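Local coordinates for restriction endonuclease R.BpuJI (Bacillus pumilus, PDB 5HNF), which probably cuts DNA as an endonuclease, the piece described here being the N-terminal, DNA-binding part of the longer enzyme, at residues E130-K135 with F256-Y261; D152-Q157 with K186-R191; L158-I163 with I226-N231. All coordinates share one frame; numbering follows the deposited sequence.

In the fold
The three contacts illustrate a largely helical DNA-binding domain in which loops and turns pack against helices and a small sheet. Contacts 2 and 3 are neighbours, their centres 13 Å apart. Helix 140-153 leads through the loop of contact 2 into strand 158-159 of contact 3, and the salt bridge between R191 and D162 joins the two directly. Their segments alternate along the chain, so this region, which carries a three-stranded antiparallel sheet, is interlocked. Contact 1 lies apart, about 15 Å from contact 3 at the nearest atoms, and pairs helix 125-133 with a late loop, bracketing the other two in sequence. Contact 3 comes nearest the bound DNA, its nearest atom about 4 Å away.

Contact 1 of 3, residues E130-K135 with F256-Y261; sequences EKVGAK and FNAYKY
The Y259 ring runs alongside V132 and carries its hydroxyl past the end of helix 125-133, to the turn where K135 closes the helix in a Schellman motif. In that turn K135 has positive phi, and its N donates to V132 O at 3.0 Å. The hydroxyl lies close to the backbone here, Y259 OH being 3.2 Å from K135 CA, and its hydrogen-bond partner is the next carbonyl, I136 O. V132 meets the ring with both methyls: CG2 lies over one face, offset toward the rim, while CG1 comes within 3.5 Å of Y259 CE2. Behind them A258 CB touches V132 CG2 at 4.2 Å, and A258 also packs on F272 of helix 266-281, so the loop bridges two helices. A leucine in place of Y259 has no hydroxyl, which would probably leave I136 O without its bond from this loop and V132 without the flat ring face it packs on. The loop has its own brace, an Asx turn that probably steadies the backbone bearing the ring: Y259 N donates to N257 OD1 at 3.0 Å, approaching from above the carbonyl plane, 57° out of it.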
loop_
_atom_site.group_PDB
_atom_site.type_symbol
_atom_site.label_atom_id
_atom_site.label_comp_id
_atom_site.label_asym_id
_atom_site.label_seq_id
_atom_site.Cartn_x
_atom_site.Cartn_y
_atom_site.Cartn_z
ATOM N N GLU A 130 15.591 3.124 -7.305
ATOM C CA GLU A 130 15.578 1.758 -7.805
ATOM C C GLU A 130 14.299 1.430 -8.581
ATOM O O GLU A 130 14.343 0.920 -9.699
ATOM C CB GLU A 130 15.742 0.762 -6.669
ATOM C CG GLU A 130 15.666 -0.646 -7.147
ATOM C CD GLU A 130 15.823 -1.658 -6.044
ATOM O OE1 GLU A 130 16.054 -1.244 -4.882
ATOM O OE2 GLU A 130 15.751 -2.868 -6.358
ATOM N N LYS A 131 13.158 1.736 -7.982
ATOM C CA LYS A 131 11.895 1.472 -8.639
ATOM C C LYS A 131 11.713 2.294 -9.925
ATOM O O LYS A 131 11.219 1.772 -10.922
ATOM C CB LYS A 131 10.754 1.723 -7.640
ATOM C CG LYS A 131 10.783 0.698 -6.487
ATOM C CD LYS A 131 9.681 0.906 -5.415
ATOM C CE LYS A 131 9.969 0.013 -4.195
ATOM N NZ LYS A 131 8.946 0.169 -3.092
ATOM N N VAL A 132 12.112 3.566 -9.921
ATOM C CA VAL A 132 12.056 4.384 -11.128
ATOM C C VAL A 132 13.024 3.877 -12.197
ATOM O O VAL A 132 12.731 3.907 -13.396
ATOM C CB VAL A 132 12.354 5.851 -10.805
ATOM C CG1 VAL A 132 12.725 6.630 -12.041
ATOM C CG2 VAL A 132 11.132 6.471 -10.136
ATOM N N GLY A 133 14.186 3.414 -11.759
ATOM C CA GLY A 133 15.150 2.856 -12.684
ATOM C C GLY A 133 14.646 1.588 -13.343
ATOM O O GLY A 133 15.039 1.268 -14.480
ATOM N N ALA A 134 13.784 0.861 -12.633
ATOM C CA ALA A 134 13.188 -0.358 -13.161
ATOM C C ALA A 134 11.893 -0.083 -13.957
ATOM O O ALA A 134 11.221 -1.021 -14.406
ATOM C CB ALA A 134 12.931 -1.325 -12.035
ATOM N N LYS A 135 11.571 1.200 -14.142
ATOM C CA LYS A 135 10.380 1.646 -14.880
ATOM C C LYS A 135 9.086 1.059 -14.320
ATOM O O LYS A 135 8.148 0.755 -15.055
ATOM C CB LYS A 135 10.513 1.314 -16.371
ATOM C CG LYS A 135 11.702 2.038 -17.008
ATOM C CD LYS A 135 11.932 1.642 -18.457
ATOM C CE LYS A 135 13.071 2.466 -19.057
ATOM N NZ LYS A 135 14.280 2.444 -18.191
ATOM N N PHE A 256 -0.101 9.777 -9.743
ATOM C CA PHE A 256 1.061 10.572 -9.373
ATOM C C PHE A 256 2.243 10.114 -10.227
ATOM O O PHE A 256 2.598 8.946 -10.223
ATOM C CB PHE A 256 1.345 10.442 -7.872
ATOM C CG PHE A 256 2.606 11.125 -7.415
ATOM C CD1 PHE A 256 2.595 12.466 -7.068
ATOM C CD2 PHE A 256 3.782 10.401 -7.262
ATOM C CE1 PHE A 256 3.760 13.092 -6.633
ATOM C CE2 PHE A 256 4.932 11.022 -6.810
ATOM C CZ PHE A 256 4.918 12.349 -6.507
ATOM N N ASN A 257 2.815 11.058 -10.969
ATOM C CA ASN A 257 3.888 10.797 -11.916
ATOM C C ASN A 257 5.262 10.991 -11.296
ATOM O O ASN A 257 5.744 12.108 -11.212
ATOM C CB ASN A 257 3.729 11.719 -13.120
ATOM C CG ASN A 257 4.809 11.503 -14.151
ATOM O OD1 ASN A 257 5.476 10.476 -14.142
ATOM N ND2 ASN A 257 4.985 12.478 -15.052
ATOM N N ALA A 258 5.891 9.891 -10.892
ATOM C CA ALA A 258 7.208 9.929 -10.274
ATOM C C ALA A 258 8.293 10.306 -11.278
ATOM O O ALA A 258 9.397 10.707 -10.889
ATOM C CB ALA A 258 7.518 8.576 -9.653
ATOM N N TYR A 259 7.970 10.202 -12.564
ATOM C CA TYR A 259 8.993 10.297 -13.608
ATOM C C TYR A 259 9.294 11.708 -14.050
ATOM O O TYR A 259 10.163 11.927 -14.884
ATOM C CB TYR A 259 8.584 9.431 -14.801
ATOM C CG TYR A 259 8.723 7.976 -14.418
ATOM C CD1 TYR A 259 7.686 7.307 -13.777
ATOM C CD2 TYR A 259 9.923 7.308 -14.594
ATOM C CE1 TYR A 259 7.834 5.996 -13.366
ATOM C CE2 TYR A 259 10.083 6.007 -14.191
ATOM C CZ TYR A 259 9.036 5.352 -13.577
ATOM O OH TYR A 259 9.188 4.060 -13.167
ATOM N N LYS A 260 8.614 12.678 -13.479
ATOM C CA LYS A 260 8.884 14.054 -13.866
ATOM C C LYS A 260 9.843 14.765 -12.905
ATOM O O LYS A 260 10.078 15.968 -13.027
ATOM C CB LYS A 260 7.578 14.818 -13.967
ATOM C CG LYS A 260 6.862 14.965 -12.668
ATOM C CD LYS A 260 5.569 15.742 -12.885
ATOM C CE LYS A 260 4.919 16.035 -11.570
ATOM N NZ LYS A 260 3.637 16.784 -11.712
ATOM N N TYR A 261 10.384 14.022 -11.945
ATOM C CA TYR A 261 11.278 14.594 -10.935
ATOM C C TYR A 261 12.706 14.185 -11.236
ATOM O O TYR A 261 12.954 13.038 -11.618
ATOM C CB TYR A 261 10.865 14.130 -9.527
ATOM C CG TYR A 261 9.470 14.597 -9.099
ATOM C CD1 TYR A 261 8.323 13.900 -9.475
ATOM C CD2 TYR A 261 9.309 15.728 -8.321
ATOM C CE1 TYR A 261 7.062 14.320 -9.094
ATOM C CE2 TYR A 261 8.049 16.167 -7.939
ATOM C CZ TYR A 261 6.928 15.447 -8.325
ATOM O OH TYR A 261 5.681 15.887 -7.939
#

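Contact 2 of 3, residues D152-Q157 with K186-R191; sequences DNNNIQ and KIIEDR
I156 and Q157 meet I188 and R191 in a surface contact, in which the loop leaving helix 140-153 lies against one side of helix 180-192. It has an apolar half and a polar half. In the first, I156 CD1 reaches I188 CG1 at 3.9 Å, the two side chains crossing at a slant, with I187 CG2 a little farther behind. The chi1 of I156 (66°) sets CG1 between the backbone N and the carbonyl carbon, which turns the CD1 arm toward the helix. N154 flanks this patch: its OD1 lies 4.2 Å from I188 CD1, and its ND2 donates back to T150 O in the preceding turn.

The polar half belongs to R191, whose side chain runs extended from CG to NE and brings the guanidinium edge to the loop backbone. R191 NH2 donates to Q157 O at 2.7 Å, nearly straight at 171°, and the oxygen lies close to the guanidinium plane. NH1 adds a weak, longer bond to the same oxygen. Water 1 completes the grip, accepting from Q157 N at 2.8 Å and from R191 NH1 at 3.1 Å. NH2 also forms a salt bridge with D162 OD2, a second hold that is likely to limit rotation of the guanidinium. On the helix itself K186 NZ meets both carboxylate oxygens of D190 one turn on, at 2.7 Å from OD1, while D190 OD2 is also bonded to Y166 OH.

N155, with positive phi, is the C-prime residue of the Schellman motif that ends helix 140-153: I156 N bonds back to A151 O and N155 N to D152 O. This is a classic way to end a helix and redirect the chain, here into edge strand 158-159.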
loop_
_atom_site.group_PDB
_atom_site.type_symbol
_atom_site.label_atom_id
_atom_site.label_comp_id
_atom_site.label_asym_id
_atom_site.label_seq_id
_atom_site.Cartn_x
_atom_site.Cartn_y
_atom_site.Cartn_z
ATOM N N ASP A 152 -12.066 -15.443 -11.548
ATOM C CA ASP A 152 -13.435 -15.917 -11.367
ATOM C C ASP A 152 -14.109 -16.144 -12.721
ATOM O O ASP A 152 -14.815 -17.139 -12.893
ATOM C CB ASP A 152 -14.248 -14.951 -10.501
ATOM C CG ASP A 152 -14.011 -15.161 -8.996
ATOM O OD1 ASP A 152 -13.397 -16.168 -8.603
ATOM O OD2 ASP A 152 -14.457 -14.321 -8.187
ATOM N N ASN A 153 -13.875 -15.253 -13.685
ATOM C CA ASN A 153 -14.443 -15.444 -15.028
ATOM C C ASN A 153 -14.087 -16.821 -15.548
ATOM O O ASN A 153 -14.897 -17.489 -16.209
ATOM C CB ASN A 153 -13.913 -14.392 -16.023
ATOM C CG ASN A 153 -14.437 -12.993 -15.758
ATOM O OD1 ASN A 153 -15.407 -12.790 -15.023
ATOM N ND2 ASN A 153 -13.761 -12.008 -16.341
ATOM N N ASN A 154 -12.863 -17.238 -15.222
ATOM C CA ASN A 154 -12.265 -18.480 -15.696
ATOM C C ASN A 154 -12.425 -19.654 -14.731
ATOM O O ASN A 154 -11.816 -20.716 -14.922
ATOM C CB ASN A 154 -10.782 -18.240 -15.984
ATOM C CG ASN A 154 -10.562 -17.537 -17.303
ATOM O OD1 ASN A 154 -10.319 -18.178 -18.325
ATOM N ND2 ASN A 154 -10.663 -16.228 -17.299
ATOM N N ASN A 155 -13.259 -19.469 -13.709
ATOM C CA ASN A 155 -13.559 -20.529 -12.749
ATOM C C ASN A 155 -12.302 -21.117 -12.091
ATOM O O ASN A 155 -12.222 -22.315 -11.860
ATOM C CB ASN A 155 -14.380 -21.653 -13.430
ATOM C CG ASN A 155 -15.745 -21.163 -13.919
ATOM O OD1 ASN A 155 -16.344 -20.267 -13.317
ATOM N ND2 ASN A 155 -16.244 -21.758 -15.006
ATOM N N ILE A 156 -11.323 -20.273 -11.782
ATOM C CA ILE A 156 -10.235 -20.702 -10.915
ATOM C C ILE A 156 -10.102 -19.807 -9.681
ATOM O O ILE A 156 -10.624 -18.672 -9.631
ATOM C CB ILE A 156 -8.868 -20.753 -11.669
ATOM C CG1 ILE A 156 -8.425 -19.339 -12.088
ATOM C CG2 ILE A 156 -8.947 -21.720 -12.848
ATOM C CD1 ILE A 156 -7.009 -19.299 -12.638
ATOM N N GLN A 157 -9.476 -20.345 -8.654
ATOM C CA GLN A 157 -9.208 -19.569 -7.443
ATOM C C GLN A 157 -7.722 -19.336 -7.316
ATOM O O GLN A 157 -6.912 -20.234 -7.600
ATOM C CB GLN A 157 -9.742 -20.281 -6.206
ATOM C CG GLN A 157 -11.243 -20.542 -6.257
ATOM C CD GLN A 157 -11.742 -21.317 -5.047
ATOM O OE1 GLN A 157 -12.649 -20.871 -4.351
ATOM N NE2 GLN A 157 -11.149 -22.480 -4.795
ATOM N N LYS A 186 -1.339 -17.618 -18.106
ATOM C CA LYS A 186 -0.086 -18.174 -17.625
ATOM C C LYS A 186 -0.280 -19.059 -16.395
ATOM O O LYS A 186 0.311 -20.133 -16.313
ATOM C CB LYS A 186 0.895 -17.046 -17.309
ATOM C CG LYS A 186 2.287 -17.518 -16.909
ATOM C CD LYS A 186 3.029 -18.141 -18.078
ATOM C CE LYS A 186 4.444 -18.488 -17.694
ATOM N NZ LYS A 186 4.486 -19.567 -16.679
ATOM N N ILE A 187 -1.090 -18.611 -15.434
ATOM C CA ILE A 187 -1.333 -19.419 -14.245
ATOM C C ILE A 187 -1.995 -20.745 -14.604
ATOM O O ILE A 187 -1.594 -21.809 -14.123
ATOM C CB ILE A 187 -2.183 -18.652 -13.233
ATOM C CG1 ILE A 187 -1.336 -17.521 -12.641
ATOM C CG2 ILE A 187 -2.692 -19.561 -12.095
ATOM C CD1 ILE A 187 -2.171 -16.567 -11.747
ATOM N N ILE A 188 -2.982 -20.687 -15.488
ATOM C CA ILE A 188 -3.665 -21.898 -15.940
ATOM C C ILE A 188 -2.691 -22.812 -16.684
ATOM O O ILE A 188 -2.716 -24.025 -16.493
ATOM C CB ILE A 188 -4.868 -21.563 -16.824
ATOM C CG1 ILE A 188 -5.969 -20.947 -15.961
ATOM C CG2 ILE A 188 -5.406 -22.813 -17.541
ATOM C CD1 ILE A 188 -7.124 -20.348 -16.755
ATOM N N GLU A 189 -1.822 -22.234 -17.505
ATOM C CA GLU A 189 -0.808 -23.021 -18.203
ATOM C C GLU A 189 0.137 -23.731 -17.225
ATOM O O GLU A 189 0.425 -24.920 -17.393
ATOM C CB GLU A 189 -0.009 -22.138 -19.160
ATOM C CG GLU A 189 1.192 -22.817 -19.797
ATOM C CD GLU A 189 2.206 -21.818 -20.332
ATOM O OE1 GLU A 189 1.787 -20.747 -20.823
ATOM O OE2 GLU A 189 3.424 -22.093 -20.243
ATOM N N ASP A 190 0.615 -23.013 -16.207
ATOM C CA ASP A 190 1.589 -23.585 -15.261
ATOM C C ASP A 190 0.947 -24.710 -14.458
ATOM O O ASP A 190 1.561 -25.739 -14.209
ATOM C CB ASP A 190 2.145 -22.513 -14.313
ATOM C CG ASP A 190 3.235 -21.671 -14.950
ATOM O OD1 ASP A 190 3.714 -22.042 -16.043
ATOM O OD2 ASP A 190 3.637 -20.647 -14.361
ATOM N N ARG A 191 -0.297 -24.499 -14.043
ATOM C CA ARG A 191 -1.035 -25.516 -13.315
ATOM C C ARG A 191 -1.181 -26.789 -14.129
ATOM O O ARG A 191 -1.002 -27.881 -13.599
ATOM C CB ARG A 191 -2.401 -24.971 -12.893
ATOM C CG ARG A 191 -2.279 -23.933 -11.753
ATOM C CD ARG A 191 -3.643 -23.468 -11.289
ATOM N NE ARG A 191 -3.592 -22.479 -10.215
ATOM C CZ ARG A 191 -4.674 -22.033 -9.582
ATOM N NH1 ARG A 191 -5.867 -22.512 -9.911
ATOM N NH2 ARG A 191 -4.580 -21.117 -8.621
HETATM O O HOH W 1 -8.723 -23.044 -8.746
#

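Contact 3 of 3, residues L158-I163 with I226-N231; sequences LSKDDI and IRIDGN
K160 and N231 join the start of helix 160-168 to the hairpin of strands 226-229 and 232-235, within a three-stranded antiparallel sheet whose other edge is strand 158-159; the arrangement is consistent with the wing of a winged-helix DNA-binding fold. The central bond runs from K160 N to N231 O, 2.9 Å long, the donor lying almost on the line of the C=O bond (170°). The same oxygen receives a CA-H...O contact from S159, with CA 3.2 Å away, so the hairpin turn holds the point where strand gives way to helix. N231 ND2 also lies beside S159 CB, at 3.6 Å.

Beside the turn, the aliphatic chain of K160 crosses I228 of strand 226-229 at about a right angle, CD touching I228 CG2 at 3.8 Å. A bend at chi3 (-59°) takes CE and NZ past G230 O, where water 2 accepts a weak bond from NZ and donates to G230 O. The ammonium forms a long, weak ion pair with a phosphate of the bound DNA, and R214 stands nearby, a grouping of positive charge suited to that backbone. Two waters tie D161 to the N231 amide: water 3 donates to D161 OD2 and accepts from N231 ND2, while water 4 accepts from D161 N and donates to N231 OD1.

S159 is the N-cap of the helix and forms a capping box with D162. D162 N donates to S159 OG at 3.0 Å, and S159 N returns the bond to D162 OD2 at 2.9 Å, meeting it on the anti side but 33° out of the carboxylate plane.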
loop_
_atom_site.group_PDB
_atom_site.type_symbol
_atom_site.label_atom_id
_atom_site.label_comp_id
_atom_site.label_asym_id
_atom_site.label_seq_id
_atom_site.Cartn_x
_atom_site.Cartn_y
_atom_site.Cartn_z
ATOM N N LEU A 158 -7.351 -18.140 -6.882
ATOM C CA LEU A 158 -5.939 -17.820 -6.744
ATOM C C LEU A 158 -5.470 -17.876 -5.305
ATOM O O LEU A 158 -6.202 -17.510 -4.390
ATOM C CB LEU A 158 -5.641 -16.435 -7.302
ATOM C CG LEU A 158 -6.075 -16.192 -8.739
ATOM C CD1 LEU A 158 -5.613 -14.806 -9.171
ATOM C CD2 LEU A 158 -5.501 -17.262 -9.665
ATOM N N SER A 159 -4.240 -18.330 -5.095
ATOM C CA SER A 159 -3.667 -18.309 -3.757
ATOM C C SER A 159 -2.897 -17.022 -3.510
ATOM O O SER A 159 -2.644 -16.261 -4.430
ATOM C CB SER A 159 -2.725 -19.495 -3.566
ATOM O OG SER A 159 -1.565 -19.329 -4.386
ATOM N N LYS A 160 -2.497 -16.813 -2.266
ATOM C CA LYS A 160 -1.590 -15.715 -1.922
ATOM C C LYS A 160 -0.265 -15.850 -2.703
ATOM O O LYS A 160 0.309 -14.853 -3.161
ATOM C CB LYS A 160 -1.327 -15.682 -0.401
ATOM C CG LYS A 160 -2.539 -15.258 0.424
ATOM C CD LYS A 160 -2.289 -15.331 1.934
ATOM C CE LYS A 160 -1.913 -16.731 2.401
ATOM N NZ LYS A 160 -1.730 -16.815 3.887
ATOM N N ASP A 161 0.230 -17.084 -2.846
ATOM C CA ASP A 161 1.455 -17.315 -3.614
ATOM C C ASP A 161 1.291 -16.953 -5.093
ATOM O O ASP A 161 2.224 -16.428 -5.710
ATOM C CB ASP A 161 1.912 -18.772 -3.490
ATOM C CG ASP A 161 2.458 -19.109 -2.106
ATOM O OD1 ASP A 161 3.214 -18.304 -1.525
ATOM O OD2 ASP A 161 2.140 -20.203 -1.592
ATOM N N ASP A 162 0.134 -17.267 -5.674
ATOM C CA ASP A 162 -0.160 -16.827 -7.036
ATOM C C ASP A 162 -0.096 -15.301 -7.163
ATOM O O ASP A 162 0.476 -14.764 -8.106
ATOM C CB ASP A 162 -1.545 -17.283 -7.483
ATOM C CG ASP A 162 -1.646 -18.774 -7.678
ATOM O OD1 ASP A 162 -0.655 -19.425 -8.118
ATOM O OD2 ASP A 162 -2.760 -19.286 -7.434
ATOM N N ILE A 163 -0.778 -14.585 -6.270
ATOM C CA ILE A 163 -0.746 -13.135 -6.345
ATOM C C ILE A 163 0.690 -12.645 -6.179
ATOM O O ILE A 163 1.120 -11.733 -6.881
ATOM C CB ILE A 163 -1.675 -12.507 -5.293
ATOM C CG1 ILE A 163 -3.114 -12.967 -5.554
ATOM C CG2 ILE A 163 -1.595 -10.986 -5.351
ATOM C CD1 ILE A 163 -3.699 -12.433 -6.813
ATOM N N ILE A 226 -11.951 -7.941 -0.409
ATOM C CA ILE A 226 -11.566 -9.356 -0.470
ATOM C C ILE A 226 -11.687 -10.007 0.893
ATOM O O ILE A 226 -11.904 -9.335 1.930
ATOM C CB ILE A 226 -10.087 -9.577 -0.992
ATOM C CG1 ILE A 226 -9.047 -8.890 -0.067
ATOM C CG2 ILE A 226 -9.952 -9.055 -2.428
ATOM C CD1 ILE A 226 -7.646 -9.498 -0.134
ATOM N N ARG A 227 -11.586 -11.334 0.874
ATOM C CA ARG A 227 -11.422 -12.166 2.055
ATOM C C ARG A 227 -10.203 -13.028 1.816
ATOM O O ARG A 227 -10.091 -13.605 0.744
ATOM C CB ARG A 227 -12.646 -13.065 2.266
ATOM C CG ARG A 227 -13.914 -12.321 2.496
ATOM C CD ARG A 227 -13.896 -11.699 3.871
ATOM N NE ARG A 227 -15.159 -11.030 4.177
ATOM C CZ ARG A 227 -15.400 -9.746 3.941
ATOM N NH1 ARG A 227 -14.462 -8.972 3.396
ATOM N NH2 ARG A 227 -16.582 -9.235 4.265
ATOM N N ILE A 228 -9.283 -13.102 2.781
ATOM C CA ILE A 228 -8.195 -14.085 2.739
ATOM C C ILE A 228 -8.715 -15.305 3.472
ATOM O O ILE A 228 -8.908 -15.287 4.687
ATOM C CB ILE A 228 -6.906 -13.540 3.371
ATOM C CG1 ILE A 228 -6.558 -12.208 2.703
ATOM C CG2 ILE A 228 -5.756 -14.550 3.290
ATOM C CD1 ILE A 228 -5.446 -11.392 3.380
ATOM N N ASP A 229 -8.989 -16.344 2.709
ATOM C CA ASP A 229 -9.600 -17.547 3.249
ATOM C C ASP A 229 -8.568 -18.675 3.182
ATOM O O ASP A 229 -8.437 -19.355 2.154
ATOM C CB ASP A 229 -10.869 -17.886 2.475
ATOM C CG ASP A 229 -11.603 -19.079 3.057
ATOM O OD1 ASP A 229 -11.358 -19.400 4.240
ATOM O OD2 ASP A 229 -12.426 -19.691 2.341
ATOM N N GLY A 230 -7.819 -18.854 4.263
ATOM C CA GLY A 230 -6.754 -19.839 4.267
ATOM C C GLY A 230 -5.659 -19.453 3.290
ATOM O O GLY A 230 -5.015 -18.416 3.444
ATOM N N ASN A 231 -5.444 -20.276 2.271
ATOM C CA ASN A 231 -4.415 -19.944 1.293
ATOM C C ASN A 231 -4.954 -19.060 0.169
ATOM O O ASN A 231 -4.195 -18.522 -0.628
ATOM C CB ASN A 231 -3.813 -21.211 0.701
ATOM C CG ASN A 231 -2.372 -21.027 0.315
ATOM O OD1 ASN A 231 -1.624 -20.348 1.012
ATOM N ND2 ASN A 231 -1.975 -21.608 -0.811
HETATM O O HOH W 2 -4.563 -16.515 5.815
HETATM O O HOH W 3 0.751 -22.123 -2.428
HETATM O O HOH W 4 -0.255 -19.141 -0.686
#